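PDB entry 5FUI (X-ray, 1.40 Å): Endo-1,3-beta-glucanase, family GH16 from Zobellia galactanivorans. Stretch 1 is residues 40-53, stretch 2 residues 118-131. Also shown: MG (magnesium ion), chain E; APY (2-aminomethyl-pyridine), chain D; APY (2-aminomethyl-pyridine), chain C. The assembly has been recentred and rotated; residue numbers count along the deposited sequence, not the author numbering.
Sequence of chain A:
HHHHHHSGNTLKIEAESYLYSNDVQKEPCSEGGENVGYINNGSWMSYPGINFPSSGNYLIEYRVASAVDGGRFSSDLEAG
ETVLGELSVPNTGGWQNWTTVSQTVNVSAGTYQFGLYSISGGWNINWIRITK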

# COMPACT_ATOMS: atom_id res chain seq x y z
N ASN A 40 2.57 9.27 -8.82
CA ASN A 40 1.74 9.89 -9.83
C ASN A 40 0.59 8.99 -10.25
O ASN A 40 0.54 7.85 -9.85
CB ASN A 40 2.58 10.24 -11.07
CG ASN A 40 3.67 11.22 -10.76
OD1 ASN A 40 4.80 11.03 -11.21
ND2 ASN A 40 3.37 12.24 -10.08
N ASN A 41 -0.32 9.49 -11.07
CA ASN A 41 -1.32 8.60 -11.68
C ASN A 41 -0.50 7.52 -12.44
O ASN A 41 0.39 7.88 -13.22
CB ASN A 41 -2.12 9.40 -12.73
CG ASN A 41 -3.07 10.40 -12.12
OD1 ASN A 41 -2.98 10.75 -10.98
ND2 ASN A 41 -4.09 10.80 -12.90
N GLY A 42 -0.87 6.26 -12.31
CA GLY A 42 -0.23 5.22 -13.06
C GLY A 42 1.07 4.68 -12.50
O GLY A 42 1.62 3.66 -12.98
N SER A 43 1.60 5.32 -11.42
CA SER A 43 2.67 4.70 -10.61
C SER A 43 2.15 3.41 -9.93
O SER A 43 0.96 3.26 -9.70
CB SER A 43 3.05 5.66 -9.51
OG SER A 43 3.55 6.88 -10.05
N TRP A 44 3.07 2.49 -9.64
CA TRP A 44 2.73 1.31 -8.90
C TRP A 44 3.91 0.68 -8.25
O TRP A 44 5.09 1.03 -8.56
CB TRP A 44 1.99 0.26 -9.79
CG TRP A 44 2.75 -0.10 -11.07
CD1 TRP A 44 2.64 0.47 -12.33
CD2 TRP A 44 3.86 -1.07 -11.17
NE1 TRP A 44 3.55 -0.10 -13.21
CE2 TRP A 44 4.35 -1.01 -12.54
CE3 TRP A 44 4.54 -1.90 -10.23
CZ2 TRP A 44 5.40 -1.77 -12.96
CZ3 TRP A 44 5.60 -2.73 -10.72
CH2 TRP A 44 5.98 -2.65 -12.05
N MET A 45 3.64 -0.26 -7.35
CA MET A 45 4.71 -1.00 -6.66
C MET A 45 4.25 -2.43 -6.53
O MET A 45 3.06 -2.67 -6.28
CB MET A 45 4.97 -0.43 -5.28
CG MET A 45 5.43 1.01 -5.24
SD MET A 45 4.00 2.22 -5.18
CE MET A 45 3.57 2.11 -3.49
N SER A 46 5.17 -3.37 -6.58
CA SER A 46 4.82 -4.78 -6.50
C SER A 46 5.72 -5.48 -5.46
O SER A 46 6.93 -5.34 -5.51
CB SER A 46 5.01 -5.42 -7.89
OG SER A 46 4.76 -6.79 -7.98
N TYR A 47 5.11 -6.31 -4.61
CA TYR A 47 5.79 -7.00 -3.47
C TYR A 47 5.57 -8.51 -3.62
O TYR A 47 4.48 -9.02 -3.43
CB TYR A 47 5.13 -6.51 -2.17
CG TYR A 47 5.15 -5.01 -2.01
CD1 TYR A 47 4.11 -4.20 -2.54
CD2 TYR A 47 6.25 -4.36 -1.35
CE1 TYR A 47 4.13 -2.81 -2.39
CE2 TYR A 47 6.26 -2.96 -1.21
CZ TYR A 47 5.22 -2.18 -1.79
OH TYR A 47 5.18 -0.83 -1.70
N PRO A 48 6.61 -9.26 -4.01
CA PRO A 48 6.44 -10.72 -4.18
C PRO A 48 6.42 -11.47 -2.81
O PRO A 48 6.93 -11.00 -1.77
CB PRO A 48 7.66 -11.12 -5.00
CG PRO A 48 8.71 -10.23 -4.43
CD PRO A 48 7.97 -8.86 -4.43
N GLY A 49 5.82 -12.64 -2.86
CA GLY A 49 5.98 -13.57 -1.76
C GLY A 49 5.23 -13.23 -0.52
O GLY A 49 5.64 -13.57 0.62
N ILE A 50 4.07 -12.58 -0.66
CA ILE A 50 3.28 -12.23 0.53
C ILE A 50 2.34 -13.43 0.90
O ILE A 50 1.46 -13.87 0.06
CB ILE A 50 2.46 -10.91 0.31
CG1 ILE A 50 3.38 -9.75 -0.10
CG2 ILE A 50 1.62 -10.68 1.56
CD1 ILE A 50 4.58 -9.62 0.77
N ASN A 51 2.60 -13.97 2.08
CA ASN A 51 1.87 -15.15 2.50
C ASN A 51 0.61 -14.81 3.34
O ASN A 51 0.68 -13.98 4.28
CB ASN A 51 2.79 -16.19 3.22
CG ASN A 51 2.02 -17.46 3.56
OD1 ASN A 51 1.69 -18.27 2.68
ND2 ASN A 51 1.68 -17.62 4.84
N PHE A 52 -0.55 -15.41 2.95
CA PHE A 52 -1.81 -15.35 3.68
C PHE A 52 -1.96 -16.78 4.15
O PHE A 52 -2.34 -17.67 3.37
CB PHE A 52 -2.93 -14.89 2.73
CG PHE A 52 -2.77 -13.47 2.25
CD1 PHE A 52 -1.85 -13.16 1.19
CD2 PHE A 52 -3.48 -12.41 2.89
CE1 PHE A 52 -1.72 -11.84 0.72
CE2 PHE A 52 -3.36 -11.10 2.39
CZ PHE A 52 -2.50 -10.81 1.34
N PRO A 53 -1.67 -17.05 5.42
CA PRO A 53 -1.57 -18.49 5.83
C PRO A 53 -2.92 -19.16 5.99
O PRO A 53 -2.95 -20.40 6.00
CB PRO A 53 -0.96 -18.43 7.23
CG PRO A 53 -1.18 -17.02 7.70
CD PRO A 53 -1.12 -16.14 6.46
N SER A 118 -1.44 3.18 -8.29
CA SER A 118 -1.96 4.52 -8.09
C SER A 118 -2.96 4.90 -9.18
O SER A 118 -2.62 5.02 -10.37
CB SER A 118 -0.79 5.49 -8.14
OG SER A 118 -1.29 6.83 -7.92
N ILE A 119 -4.19 5.07 -8.75
CA ILE A 119 -5.25 5.59 -9.62
C ILE A 119 -5.14 7.10 -9.71
O ILE A 119 -5.26 7.67 -10.84
CB ILE A 119 -6.63 5.23 -9.02
CG1 ILE A 119 -6.76 3.68 -9.07
CG2 ILE A 119 -7.77 5.95 -9.78
CD1 ILE A 119 -7.95 3.20 -8.20
N SER A 120 -4.95 7.78 -8.59
CA SER A 120 -4.76 9.23 -8.57
C SER A 120 -3.52 9.46 -7.64
O SER A 120 -3.46 8.94 -6.49
CB SER A 120 -5.95 9.93 -7.96
OG SER A 120 -5.70 11.30 -8.07
N GLY A 121 -2.49 10.13 -8.20
CA GLY A 121 -1.29 10.38 -7.44
C GLY A 121 -1.44 11.44 -6.33
O GLY A 121 -2.55 11.87 -5.96
N GLY A 122 -0.24 11.81 -5.81
CA GLY A 122 -0.19 12.85 -4.78
C GLY A 122 -0.32 12.33 -3.36
O GLY A 122 -0.76 13.06 -2.51
N TRP A 123 0.09 11.11 -3.13
CA TRP A 123 0.06 10.46 -1.82
C TRP A 123 1.36 9.74 -1.58
O TRP A 123 2.13 9.44 -2.55
CB TRP A 123 -1.16 9.49 -1.68
CG TRP A 123 -1.18 8.42 -2.78
CD1 TRP A 123 -1.62 8.61 -4.08
CD2 TRP A 123 -0.70 7.04 -2.69
NE1 TRP A 123 -1.52 7.42 -4.80
CE2 TRP A 123 -0.92 6.46 -3.99
CE3 TRP A 123 -0.12 6.24 -1.68
CZ2 TRP A 123 -0.56 5.14 -4.27
CZ3 TRP A 123 0.17 4.89 -1.98
CH2 TRP A 123 -0.04 4.38 -3.26
N ASN A 124 1.67 9.58 -0.27
CA ASN A 124 2.91 8.86 0.16
C ASN A 124 2.53 7.61 0.92
O ASN A 124 1.39 7.59 1.54
CB ASN A 124 3.75 9.71 1.08
CG ASN A 124 4.39 10.94 0.41
OD1 ASN A 124 4.74 11.91 1.15
ND2 ASN A 124 4.49 10.96 -0.88
N ILE A 125 3.39 6.59 0.98
CA ILE A 125 3.10 5.45 1.83
C ILE A 125 4.38 4.93 2.51
O ILE A 125 5.43 4.82 1.88
CB ILE A 125 2.38 4.34 1.00
CG1 ILE A 125 2.15 3.14 1.91
CG2 ILE A 125 3.25 3.95 -0.28
CD1 ILE A 125 1.12 2.16 1.32
N ASN A 126 4.24 4.63 3.80
CA ASN A 126 5.34 4.22 4.65
C ASN A 126 5.41 2.66 4.74
O ASN A 126 6.49 2.05 4.51
CB ASN A 126 5.19 4.85 6.07
CG ASN A 126 6.29 4.48 7.03
OD1 ASN A 126 7.30 3.92 6.67
ND2 ASN A 126 6.09 4.83 8.32
N TRP A 127 4.25 2.03 5.00
CA TRP A 127 4.22 0.58 5.14
C TRP A 127 2.77 0.12 4.96
O TRP A 127 1.83 0.89 4.91
CB TRP A 127 4.79 0.09 6.54
CG TRP A 127 4.33 0.80 7.75
CD1 TRP A 127 5.09 1.66 8.56
CD2 TRP A 127 3.01 0.71 8.38
NE1 TRP A 127 4.30 2.12 9.64
CE2 TRP A 127 3.06 1.56 9.59
CE3 TRP A 127 1.80 -0.00 8.09
CZ2 TRP A 127 2.00 1.66 10.47
CZ3 TRP A 127 0.71 0.19 8.98
CH2 TRP A 127 0.81 1.01 10.11
N ILE A 128 2.68 -1.21 4.85
CA ILE A 128 1.47 -1.98 4.76
C ILE A 128 1.48 -3.00 5.94
O ILE A 128 2.55 -3.58 6.24
CB ILE A 128 1.34 -2.76 3.42
CG1 ILE A 128 1.50 -1.82 2.20
CG2 ILE A 128 0.01 -3.53 3.37
CD1 ILE A 128 2.83 -1.99 1.50
N ARG A 129 0.34 -3.22 6.61
CA ARG A 129 0.29 -4.23 7.69
C ARG A 129 -0.92 -5.08 7.46
O ARG A 129 -2.04 -4.60 7.36
CB ARG A 129 0.29 -3.48 9.06
CG ARG A 129 0.29 -4.39 10.28
CD ARG A 129 0.73 -3.65 11.55
NE ARG A 129 -0.17 -2.58 11.87
CZ ARG A 129 0.14 -1.42 12.52
NH1 ARG A 129 1.41 -1.23 12.96
NH2 ARG A 129 -0.88 -0.51 12.69
N ILE A 130 -0.68 -6.39 7.51
CA ILE A 130 -1.71 -7.38 7.26
C ILE A 130 -1.99 -8.17 8.55
O ILE A 130 -1.02 -8.71 9.13
CB ILE A 130 -1.33 -8.34 6.11
CG1 ILE A 130 -1.14 -7.51 4.80
CG2 ILE A 130 -2.40 -9.46 5.94
CD1 ILE A 130 -0.42 -8.26 3.64
N THR A 131 -3.25 -8.24 8.99
CA THR A 131 -3.62 -8.90 10.27
C THR A 131 -4.78 -9.86 10.04
O THR A 131 -5.75 -9.55 9.42
CB THR A 131 -4.06 -7.83 11.32
OG1 THR A 131 -2.96 -6.93 11.49
CG2 THR A 131 -4.36 -8.51 12.66
MG MG E . 8.68 2.59 5.28
N APY D . 4.34 17.74 -5.60
CM APY D . 5.17 16.54 -5.26
C2 APY D . 4.65 15.26 -5.92
C3 APY D . 5.24 14.82 -7.16
C4 APY D . 4.79 13.62 -7.77
C5 APY D . 3.69 13.00 -7.06
C6 APY D . 3.10 13.45 -5.89
N1 APY D . 3.59 14.57 -5.30
N APY C . -0.49 -5.13 -9.72
CM APY C . 0.22 -3.90 -9.42
C2 APY C . 1.09 -4.06 -10.66
C3 APY C . 0.74 -3.37 -11.80
C4 APY C . 1.46 -3.54 -13.00
C5 APY C . 2.48 -4.52 -13.05
C6 APY C . 2.81 -5.23 -11.91
N1 APY C . 2.08 -5.02 -10.76
O HOH W 1 -3.64 13.04 -9.86
O HOH W 2 10.43 2.28 6.80

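Two kinds of contact join these stretches: a polar cluster around the N40–S43 type II turn and an apolar layer between the strands that follow.

S118 is the hub of the first. Its backbone N donates to S43 O (2.8 Å, N-H...O angle 163°), and G42 N donates to S118 O (2.9 Å, 159°), so both its peptide groups are paired with the turn. Its chi1 of -179° (t) carries OG to N40 O, to which it donates at 2.8 Å; OG in turn accepts a hydrogen bond from W123 NE1 at 3.2 Å. N40 O also accepts from S43 N (3.2 Å), while N40 N donates to S43 OG (2.9 Å, 156°). A small hydroxyl side chain, buried and pointing toward the turn, thus serves as donor and acceptor at once.

The N41 CA-to-CB bond points away, yet OD1 swings back to accept from G121 N (2.9 Å, 166°) and from water 1 (2.6 Å), which also donates to S120 OG (3.2 Å). G121 must be bare: an ideal CB would lie 2.6 Å from N40 CA.

Beyond the turn, carbon meets carbon. M45 CE reaches I125 CG2 (3.7 Å), I128 CD1 covers one face of the Y47 ring (4.1 Å from CZ), and I130 CD1 touches I50 CG2 (3.8 Å) and F52 CZ (4.0 Å).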